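Local coordinates for glucosamine--fructose-6-phosphate aminotransferase [isomerizing] (Francisella tularensis subsp. tularensis, PDB 3TBF), which probably makes glucosamine 6-phosphate from fructose 6-phosphate and glutamine-derived ammonia, this fragment being the C-terminal part with its two SIS domains, at residues 73-78 / 332-337; 79-84 / 185-190; 222-227 / 278-283. All coordinates share one frame; numbering follows the deposited sequence.

In the fold
Helix 63-80, in the first SIS domain, supplies one side of contact 1, and its last turn opens contact 2 before the chain enters strand 84-88. Contact 2 closes first, at residues 185-190 between helices 165-184 and 190-201. Contact 3 then opens at 222-227 and closes on strand 278-283, a central strand of the second parallel sheet. Contact 1 closes last, when 332-337 leads into helix 335-355. Contacts 2 and 3 follow in series, their centres about 38 Å apart, and both nest inside the long loop closed by contact 1; none cross. Contact 1 joins the two SIS domains; contacts 1 and 2 share helix 63-80 and touch, among other places, at Asp333 and Tyr79.

Contact 1: residues 73-78 / 332-337; sequences KYWIEK and HDFSAP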
loop_
_atom_site.group_PDB
_atom_site.type_symbol
_atom_site.label_atom_id
_atom_site.label_comp_id
_atom_site.label_asym_id
_atom_site.label_seq_id
_atom_site.Cartn_x
_atom_site.Cartn_y
_atom_site.Cartn_z
ATOM N N LYS A 73 9.190 0.101 9.598
ATOM C CA LYS A 73 8.652 -1.179 10.006
ATOM C C LYS A 73 9.704 -2.262 9.716
ATOM O O LYS A 73 9.864 -3.189 10.496
ATOM C CB LYS A 73 7.323 -1.439 9.306
ATOM C CG LYS A 73 6.976 -2.911 9.125
ATOM C CD LYS A 73 5.614 -3.136 8.486
ATOM C CE LYS A 73 5.198 -4.605 8.679
ATOM N NZ LYS A 73 3.777 -4.805 8.603
ATOM N N TYR A 74 10.432 -2.136 8.620
ATOM C CA TYR A 74 11.408 -3.159 8.262
ATOM C C TYR A 74 12.433 -3.205 9.397
ATOM O O TYR A 74 12.807 -4.298 9.859
ATOM C CB TYR A 74 12.080 -2.844 6.929
ATOM C CG TYR A 74 11.221 -3.125 5.725
ATOM C CD1 TYR A 74 10.225 -2.252 5.342
ATOM C CD2 TYR A 74 11.424 -4.250 4.929
ATOM C CE1 TYR A 74 9.392 -2.497 4.198
ATOM C CE2 TYR A 74 10.618 -4.504 3.790
ATOM C CZ TYR A 74 9.596 -3.617 3.438
ATOM O OH TYR A 74 8.779 -3.850 2.322
ATOM N N TRP A 75 12.863 -2.022 9.862
ATOM C CA TRP A 75 13.939 -1.897 10.876
ATOM C C TRP A 75 13.421 -2.431 12.215
ATOM O O TRP A 75 14.115 -3.172 12.888
ATOM C CB TRP A 75 14.334 -0.430 11.101
ATOM C CG TRP A 75 15.015 0.233 10.008
ATOM C CD1 TRP A 75 15.832 -0.345 9.085
ATOM C CD2 TRP A 75 15.044 1.645 9.746
ATOM N NE1 TRP A 75 16.354 0.621 8.246
ATOM C CE2 TRP A 75 15.901 1.851 8.643
ATOM C CE3 TRP A 75 14.438 2.741 10.333
ATOM C CZ2 TRP A 75 16.156 3.116 8.103
ATOM C CZ3 TRP A 75 14.698 4.024 9.797
ATOM C CH2 TRP A 75 15.558 4.189 8.686
ATOM N N ILE A 76 12.208 -2.044 12.573
ATOM C CA ILE A 76 11.649 -2.414 13.861
ATOM C C ILE A 76 11.480 -3.907 14.034
ATOM O O ILE A 76 11.829 -4.463 15.059
ATOM C CB ILE A 76 10.320 -1.752 14.141
ATOM C CG1 ILE A 76 10.517 -0.250 14.340
ATOM C CG2 ILE A 76 9.742 -2.352 15.403
ATOM C CD1 ILE A 76 9.293 0.562 14.266
ATOM N N GLU A 77 10.916 -4.544 13.028
ATOM C CA GLU A 77 10.756 -5.975 13.042
ATOM C C GLU A 77 12.080 -6.715 13.025
ATOM O O GLU A 77 12.273 -7.625 13.802
ATOM C CB GLU A 77 9.838 -6.380 11.882
ATOM C CG GLU A 77 8.410 -5.862 12.122
ATOM C CD GLU A 77 7.270 -6.805 11.670
ATOM O OE1 GLU A 77 7.556 -7.823 10.961
ATOM O OE2 GLU A 77 6.095 -6.486 12.057
ATOM N N LYS A 78 12.999 -6.282 12.185
ATOM C CA LYS A 78 14.250 -6.966 12.007
ATOM C C LYS A 78 15.211 -6.792 13.180
ATOM O O LYS A 78 15.813 -7.769 13.598
ATOM C CB LYS A 78 14.953 -6.451 10.733
ATOM C CG LYS A 78 16.355 -6.996 10.526
ATOM C CD LYS A 78 16.878 -6.743 9.085
ATOM C CE LYS A 78 18.293 -7.270 8.953
ATOM N NZ LYS A 78 18.861 -7.037 7.599
ATOM N N HIS A 332 24.638 0.848 4.873
ATOM C CA HIS A 332 23.883 -0.374 5.133
ATOM C C HIS A 332 22.389 -0.114 5.444
ATOM O O HIS A 332 21.786 0.813 4.901
ATOM C CB HIS A 332 24.620 -1.189 6.212
ATOM C CG HIS A 332 26.037 -1.515 5.843
ATOM N ND1 HIS A 332 26.370 -2.168 4.672
ATOM C CD2 HIS A 332 27.205 -1.263 6.485
ATOM C CE1 HIS A 332 27.684 -2.304 4.617
ATOM N NE2 HIS A 332 28.212 -1.764 5.705
ATOM N N ASP A 333 21.779 -0.922 6.293
ATOM C CA ASP A 333 20.316 -0.875 6.423
ATOM C C ASP A 333 19.808 0.414 6.974
ATOM O O ASP A 333 18.689 0.830 6.684
ATOM C CB ASP A 333 19.804 -1.979 7.346
ATOM C CG ASP A 333 19.720 -3.350 6.662
ATOM O OD1 ASP A 333 20.013 -3.459 5.420
ATOM O OD2 ASP A 333 19.306 -4.298 7.413
ATOM N N PHE A 334 20.593 1.031 7.829
ATOM C CA PHE A 334 20.083 2.205 8.497
ATOM C C PHE A 334 20.380 3.444 7.653
ATOM O O PHE A 334 19.503 4.323 7.489
ATOM C CB PHE A 334 20.606 2.322 9.908
ATOM C CG PHE A 334 19.957 1.390 10.870
ATOM C CD1 PHE A 334 18.666 1.582 11.259
ATOM C CD2 PHE A 334 20.643 0.350 11.421
ATOM C CE1 PHE A 334 18.042 0.722 12.193
ATOM C CE2 PHE A 334 20.050 -0.468 12.358
ATOM C CZ PHE A 334 18.733 -0.272 12.738
ATOM N N SER A 335 21.569 3.494 7.064
ATOM C CA SER A 335 21.950 4.665 6.324
ATOM C C SER A 335 21.388 4.714 4.931
ATOM O O SER A 335 20.997 5.770 4.467
ATOM C CB SER A 335 23.501 4.824 6.298
ATOM O OG SER A 335 24.174 3.751 5.657
ATOM N N ALA A 336 21.315 3.582 4.260
ATOM C CA ALA A 336 21.053 3.591 2.823
ATOM C C ALA A 336 19.693 4.126 2.487
ATOM O O ALA A 336 19.553 4.868 1.531
ATOM C CB ALA A 336 21.313 2.207 2.170
ATOM N N PRO A 337 18.672 3.807 3.280
ATOM C CA PRO A 337 17.371 4.402 2.940
ATOM C C PRO A 337 17.343 5.935 2.921
ATOM O O PRO A 337 16.695 6.552 2.064
ATOM C CB PRO A 337 16.453 3.875 4.051
ATOM C CG PRO A 337 17.106 2.495 4.380
ATOM C CD PRO A 337 18.576 2.834 4.384
#
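The indole of Trp75 carries this contact, meeting Asp333 with its nitrogen and Phe334 with one face. Trp75 NE1 donates to Asp333 O at 2.8 Å, moderately bent (146° at the hydrogen); the carbonyl lies at the ring's edge, tilted slightly from its plane, while NE1 stands above the carbonyl plane. Phe334 CD1 lies over the centre of the indole, 3.8 Å above its plane, and Phe334 CE1 comes within 3.8 Å of Trp75 CG. The phenyl and the five-membered ring are inclined at 41°. On the benzo side, Pro337 CG approaches Trp75 CZ2 to 3.9 Å, and Phe334 O lies 3.6 Å from the same carbon. One turn further along helix 63-80, Lys78 sets CG anti to its backbone N (chi1 174°); the chain beyond is extended and crosses the Asp333 side chain at about a right angle. The ammonium forms a salt bridge, Lys78 NZ to Asp333 OD2 at 2.8 Å, on the syn lone pair. Tyr79 OH also bonds to that oxygen, so two partners grip it and the carboxylate would probably stay ionised. Asp333 is thus gripped by three side chains of one helix, one on its carbonyl and two on its carboxylate. In the second shell, Glu199 OE2 accepts from the backbone N of Phe334 and Ser335, fixing the entry to helix 335-355, while Ala175 and Thr178 of helix 165-184 pack against Trp75. Outward on helix 63-80, Glu77 forms a salt bridge with Arg95 of the second subunit. The arrangement is an interdomain junction of the tandem-SIS isomerase fold: a helix of the first SIS domain is joined to the start of the last long helix of the second.

Contact 2: residues 79-84 / 185-190; sequences YAKVPC and KNSLTD
The Tyr79 ring has Leu188 CD1 approaching it obliquely. Two further rings meet it, Tyr196 of helix 190-201 edge-to-face and Phe334 with the planes at about 35°, while the hydroxyl is held by Asp333. At the root of the side chain, Tyr79 CB lies 4.2 Å from Leu188 CD1. The other flat groups are the peptides ending the helix. Ser187 OG donates to Ala80 O at 2.7 Å from well above the carbonyl plane, with a C=O...OG angle of 116°. With OG anti to the carbonyl carbon of its own residue (chi1 -41°), the Ser187 hydroxyl is set facing Ala80 O. Ser187 CB touches the preceding carbonyl too, at 3.4 Å from Tyr79 O, and Leu188 CG adds an apolar neighbour to that oxygen at 3.6 Å. A water donates to Ser187 O at 3.0 Å and weakly to Tyr79 O, spanning the two backbones. Lys81, which leaves the helix with positive phi, lays its CG 4.0 Å from Ser187 CB, but the rest of its bent chain leads away. The facing segment is itself a helix end: Asn186, with positive phi, is the C-prime residue of a Schellman motif closing helix 165-184. Ser187 therefore ties the end of one helix to the end of another. Around this junction, Ala80 and Val82 pack on Ile181 and Leu188 on Ala182, both of helix 165-184, while Leu188 also touches Ile193 of helix 190-201. Beyond Val82 the chain runs into strand 84-88, the outermost strand beside 56-61, where Pro83 pairs with Ile57 through the backbone.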
loop_
_atom_site.group_PDB
_atom_site.type_symbol
_atom_site.label_atom_id
_atom_site.label_comp_id
_atom_site.label_asym_id
_atom_site.label_seq_id
_atom_site.Cartn_x
_atom_site.Cartn_y
_atom_site.Cartn_z
ATOM N N TYR A 79 15.383 -5.554 13.669
ATOM C CA TYR A 79 16.349 -5.238 14.704
ATOM C C TYR A 79 15.791 -5.224 16.102
ATOM O O TYR A 79 16.398 -5.777 16.981
ATOM C CB TYR A 79 17.015 -3.890 14.422
ATOM C CG TYR A 79 17.907 -3.914 13.227
ATOM C CD1 TYR A 79 19.197 -4.430 13.294
ATOM C CD2 TYR A 79 17.471 -3.459 12.008
ATOM C CE1 TYR A 79 20.044 -4.472 12.161
ATOM C CE2 TYR A 79 18.291 -3.500 10.880
ATOM C CZ TYR A 79 19.574 -3.998 10.963
ATOM O OH TYR A 79 20.349 -3.996 9.843
ATOM N N ALA A 80 14.670 -4.576 16.341
ATOM C CA ALA A 80 14.021 -4.618 17.670
ATOM C C ALA A 80 13.178 -5.857 17.917
ATOM O O ALA A 80 12.800 -6.121 19.049
ATOM C CB ALA A 80 13.188 -3.412 17.883
ATOM N N LYS A 81 12.822 -6.573 16.854
ATOM C CA LYS A 81 11.946 -7.721 16.932
ATOM C C LYS A 81 10.613 -7.474 17.625
ATOM O O LYS A 81 10.082 -8.346 18.307
ATOM C CB LYS A 81 12.662 -8.869 17.609
ATOM C CG LYS A 81 14.047 -9.052 17.083
ATOM C CD LYS A 81 14.321 -10.418 16.592
ATOM C CE LYS A 81 15.388 -10.348 15.500
ATOM N NZ LYS A 81 14.913 -10.718 14.083
ATOM N N VAL A 82 10.048 -6.296 17.425
ATOM C CA VAL A 82 8.714 -6.019 17.882
ATOM C C VAL A 82 7.809 -5.969 16.657
ATOM O O VAL A 82 8.161 -5.386 15.662
ATOM C CB VAL A 82 8.678 -4.723 18.651
ATOM C CG1 VAL A 82 7.285 -4.445 19.225
ATOM C CG2 VAL A 82 9.689 -4.827 19.771
ATOM N N PRO A 83 6.655 -6.667 16.709
ATOM C CA PRO A 83 5.803 -6.590 15.543
ATOM C C PRO A 83 5.304 -5.141 15.299
ATOM O O PRO A 83 5.085 -4.371 16.256
ATOM C CB PRO A 83 4.672 -7.561 15.875
ATOM C CG PRO A 83 4.685 -7.697 17.309
ATOM C CD PRO A 83 6.096 -7.525 17.756
ATOM N N CYS A 84 5.150 -4.768 14.030
ATOM C CA CYS A 84 4.842 -3.387 13.677
ATOM C C CYS A 84 3.803 -3.325 12.563
ATOM O O CYS A 84 3.914 -4.061 11.571
ATOM C CB CYS A 84 6.127 -2.747 13.209
ATOM S SG CYS A 84 6.039 -0.978 12.978
ATOM N N LYS A 185 14.717 -4.315 25.112
ATOM C CA LYS A 185 14.097 -5.613 25.024
ATOM C C LYS A 185 15.139 -6.647 24.734
ATOM O O LYS A 185 14.817 -7.747 24.363
ATOM C CB LYS A 185 13.035 -5.640 23.917
ATOM C CG LYS A 185 11.914 -4.658 24.145
ATOM C CD LYS A 185 10.584 -5.292 24.158
ATOM C CE LYS A 185 9.537 -4.305 24.674
ATOM N NZ LYS A 185 8.688 -4.879 25.752
ATOM N N ASN A 186 16.397 -6.285 24.858
ATOM C CA ASN A 186 17.488 -7.243 24.663
ATOM C C ASN A 186 17.503 -7.914 23.313
ATOM O O ASN A 186 18.035 -8.982 23.182
ATOM C CB ASN A 186 17.455 -8.287 25.793
ATOM C CG ASN A 186 17.566 -7.628 27.177
ATOM O OD1 ASN A 186 16.663 -7.736 28.015
ATOM N ND2 ASN A 186 18.663 -6.885 27.386
ATOM N N SER A 187 16.955 -7.257 22.299
ATOM C CA SER A 187 16.917 -7.832 20.947
ATOM C C SER A 187 18.294 -7.756 20.293
ATOM O O SER A 187 18.546 -8.492 19.335
ATOM C CB SER A 187 15.892 -7.091 20.078
ATOM O OG SER A 187 14.708 -6.791 20.819
ATOM N N LEU A 188 19.167 -6.881 20.801
ATOM C CA LEU A 188 20.522 -6.705 20.257
ATOM C C LEU A 188 21.602 -6.649 21.354
ATOM O O LEU A 188 21.343 -6.185 22.473
ATOM C CB LEU A 188 20.615 -5.415 19.426
ATOM C CG LEU A 188 19.813 -5.347 18.113
ATOM C CD1 LEU A 188 19.975 -3.947 17.450
ATOM C CD2 LEU A 188 20.174 -6.452 17.151
ATOM N N THR A 189 22.817 -7.107 21.041
ATOM C CA THR A 189 23.925 -7.005 22.022
ATOM C C THR A 189 24.445 -5.572 22.085
ATOM O O THR A 189 24.265 -4.813 21.157
ATOM C CB THR A 189 25.132 -7.884 21.671
ATOM O OG1 THR A 189 25.838 -7.315 20.561
ATOM C CG2 THR A 189 24.699 -9.289 21.369
ATOM N N ASP A 190 25.107 -5.213 23.172
ATOM C CA ASP A 190 25.539 -3.839 23.354
ATOM C C ASP A 190 26.508 -3.492 22.210
ATOM O O ASP A 190 26.572 -2.387 21.733
ATOM C CB ASP A 190 26.141 -3.642 24.753
ATOM C CG ASP A 190 25.070 -3.638 25.895
ATOM O OD1 ASP A 190 23.847 -3.532 25.637
ATOM O OD2 ASP A 190 25.461 -3.739 27.083
HETATM O O HOH W 1 17.813 -8.729 16.432
#

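Contact 3: residues 222-227 / 278-283; sequences EYFSDK and PIVAVV
Residues 222-224 form a 3-10 turn that runs into a type I beta turn from Phe224 to Lys227, and this bend meets the first residue of strand 278-283, Phe224 and Pro278 having CA atoms 7.9 Å apart. Pro278 is the hub of the side-chain contact. Its CG sits at the edge of the Tyr223 ring, 3.7 Å from Tyr223 CE2, with CB in the plane of that ring. Phe224 comes past Pro278 in the opposite direction, bringing Phe224 CE2 to 3.8 Å from Pro278 CB. The ring tip also meets the strand two residues on: Val280 CG2 lies at the ring's edge, 4.1 Å from Phe224 CZ, the two side chains crossing obliquely. In the parallel alpha/beta sheet of the second SIS domain, 278-283 is the central strand, flanked by 229-234 and 305-311, and the bend at 222-227 leads directly into the first of these. Ile307 of strand 305-311 and Val351 of helix 335-355 also pack on Phe224. Lys227 brings CG to 4.0 Å from Pro278 CG, then bends back over its own turn. Its NZ donates almost straight down the carbonyl bond of Tyr223 and makes a salt bridge from Lys227 NZ to Asp226 OD1 at 2.6 Å, on the syn lone pair. The same nitrogen stands over one face of the Tyr223 ring, offset toward the rim, while Lys305 makes a cation-pi contact with that ring.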
loop_
_atom_site.group_PDB
_atom_site.type_symbol
_atom_site.label_atom_id
_atom_site.label_comp_id
_atom_site.label_asym_id
_atom_site.label_seq_id
_atom_site.Cartn_x
_atom_site.Cartn_y
_atom_site.Cartn_z
ATOM N N GLU A 222 16.648 16.668 -18.035
ATOM C CA GLU A 222 16.146 17.136 -19.347
ATOM C C GLU A 222 15.323 16.035 -20.039
ATOM O O GLU A 222 14.330 16.322 -20.701
ATOM C CB GLU A 222 17.291 17.561 -20.271
ATOM C CG GLU A 222 17.972 18.895 -19.859
ATOM C CD GLU A 222 19.515 18.987 -20.180
ATOM O OE1 GLU A 222 20.118 18.027 -20.730
ATOM O OE2 GLU A 222 20.136 20.045 -19.867
ATOM N N TYR A 223 15.739 14.781 -19.848
ATOM C CA TYR A 223 15.001 13.624 -20.327
ATOM C C TYR A 223 13.494 13.659 -19.945
ATOM O O TYR A 223 12.685 13.085 -20.656
ATOM C CB TYR A 223 15.668 12.318 -19.846
ATOM C CG TYR A 223 14.977 11.077 -20.335
ATOM C CD1 TYR A 223 15.141 10.629 -21.645
ATOM C CD2 TYR A 223 14.130 10.352 -19.494
ATOM C CE1 TYR A 223 14.479 9.485 -22.099
ATOM C CE2 TYR A 223 13.465 9.205 -19.951
ATOM C CZ TYR A 223 13.640 8.796 -21.249
ATOM O OH TYR A 223 12.960 7.681 -21.688
ATOM N N PHE A 224 13.113 14.363 -18.879
ATOM C CA PHE A 224 11.750 14.274 -18.373
ATOM C C PHE A 224 10.854 15.384 -18.918
ATOM O O PHE A 224 9.648 15.421 -18.605
ATOM C CB PHE A 224 11.693 14.275 -16.839
ATOM C CG PHE A 224 12.187 12.994 -16.189
ATOM C CD1 PHE A 224 13.532 12.703 -16.138
ATOM C CD2 PHE A 224 11.296 12.109 -15.583
ATOM C CE1 PHE A 224 14.007 11.572 -15.526
ATOM C CE2 PHE A 224 11.747 10.949 -14.963
ATOM C CZ PHE A 224 13.114 10.672 -14.939
ATOM N N SER A 225 11.397 16.270 -19.748
ATOM C CA SER A 225 10.626 17.473 -20.136
ATOM C C SER A 225 9.335 17.173 -20.891
ATOM O O SER A 225 8.361 17.887 -20.725
ATOM C CB SER A 225 11.478 18.437 -20.967
ATOM O OG SER A 225 12.016 17.768 -22.086
ATOM N N ASP A 226 9.347 16.127 -21.714
ATOM C CA ASP A 226 8.163 15.729 -22.469
ATOM C C ASP A 226 7.431 14.496 -21.910
ATOM O O ASP A 226 6.541 13.959 -22.584
ATOM C CB ASP A 226 8.509 15.496 -23.942
ATOM C CG ASP A 226 9.429 14.302 -24.153
ATOM O OD1 ASP A 226 9.955 13.735 -23.170
ATOM O OD2 ASP A 226 9.633 13.932 -25.334
ATOM N N LYS A 227 7.774 14.083 -20.689
ATOM C CA LYS A 227 7.269 12.848 -20.118
ATOM C C LYS A 227 6.115 13.108 -19.182
ATOM O O LYS A 227 6.155 14.077 -18.399
ATOM C CB LYS A 227 8.377 12.119 -19.371
ATOM C CG LYS A 227 9.548 11.710 -20.236
ATOM C CD LYS A 227 9.113 10.892 -21.483
ATOM C CE LYS A 227 10.303 10.334 -22.255
ATOM N NZ LYS A 227 11.135 11.421 -22.777
ATOM N N PRO A 278 10.168 6.347 -18.471
ATOM C CA PRO A 278 11.264 6.392 -17.516
ATOM C C PRO A 278 11.040 5.481 -16.333
ATOM O O PRO A 278 9.951 5.473 -15.770
ATOM C CB PRO A 278 11.264 7.829 -17.035
ATOM C CG PRO A 278 10.445 8.564 -17.946
ATOM C CD PRO A 278 9.439 7.618 -18.508
ATOM N N ILE A 279 12.051 4.692 -15.999
ATOM C CA ILE A 279 12.035 3.816 -14.855
ATOM C C ILE A 279 13.154 4.260 -13.901
ATOM O O ILE A 279 14.325 4.210 -14.224
ATOM C CB ILE A 279 12.218 2.339 -15.263
ATOM C CG1 ILE A 279 10.948 1.788 -15.898
ATOM C CG2 ILE A 279 12.451 1.452 -14.054
ATOM C CD1 ILE A 279 10.602 2.392 -17.213
ATOM N N VAL A 280 12.785 4.748 -12.727
ATOM C CA VAL A 280 13.785 5.189 -11.762
ATOM C C VAL A 280 13.880 4.138 -10.657
ATOM O O VAL A 280 12.866 3.741 -10.061
ATOM C CB VAL A 280 13.434 6.521 -11.158
ATOM C CG1 VAL A 280 14.497 6.891 -10.199
ATOM C CG2 VAL A 280 13.288 7.605 -12.235
ATOM N N ALA A 281 15.065 3.627 -10.422
ATOM C CA ALA A 281 15.195 2.581 -9.440
ATOM C C ALA A 281 16.402 2.813 -8.558
ATOM O O ALA A 281 17.399 3.419 -8.950
ATOM C CB ALA A 281 15.266 1.179 -10.129
ATOM N N VAL A 282 16.307 2.253 -7.376
ATOM C CA VAL A 282 17.302 2.329 -6.350
ATOM C C VAL A 282 17.812 0.900 -6.196
ATOM O O VAL A 282 17.047 -0.013 -5.939
ATOM C CB VAL A 282 16.647 2.820 -5.045
ATOM C CG1 VAL A 282 17.529 2.539 -3.837
ATOM C CG2 VAL A 282 16.269 4.378 -5.142
ATOM N N VAL A 283 19.126 0.713 -6.394
ATOM C CA VAL A 283 19.757 -0.600 -6.373
ATOM C C VAL A 283 20.838 -0.668 -5.291
ATOM O O VAL A 283 21.999 -0.322 -5.517
ATOM C CB VAL A 283 20.358 -0.889 -7.748
ATOM C CG1 VAL A 283 20.863 -2.306 -7.807
ATOM C CG2 VAL A 283 19.321 -0.641 -8.854
#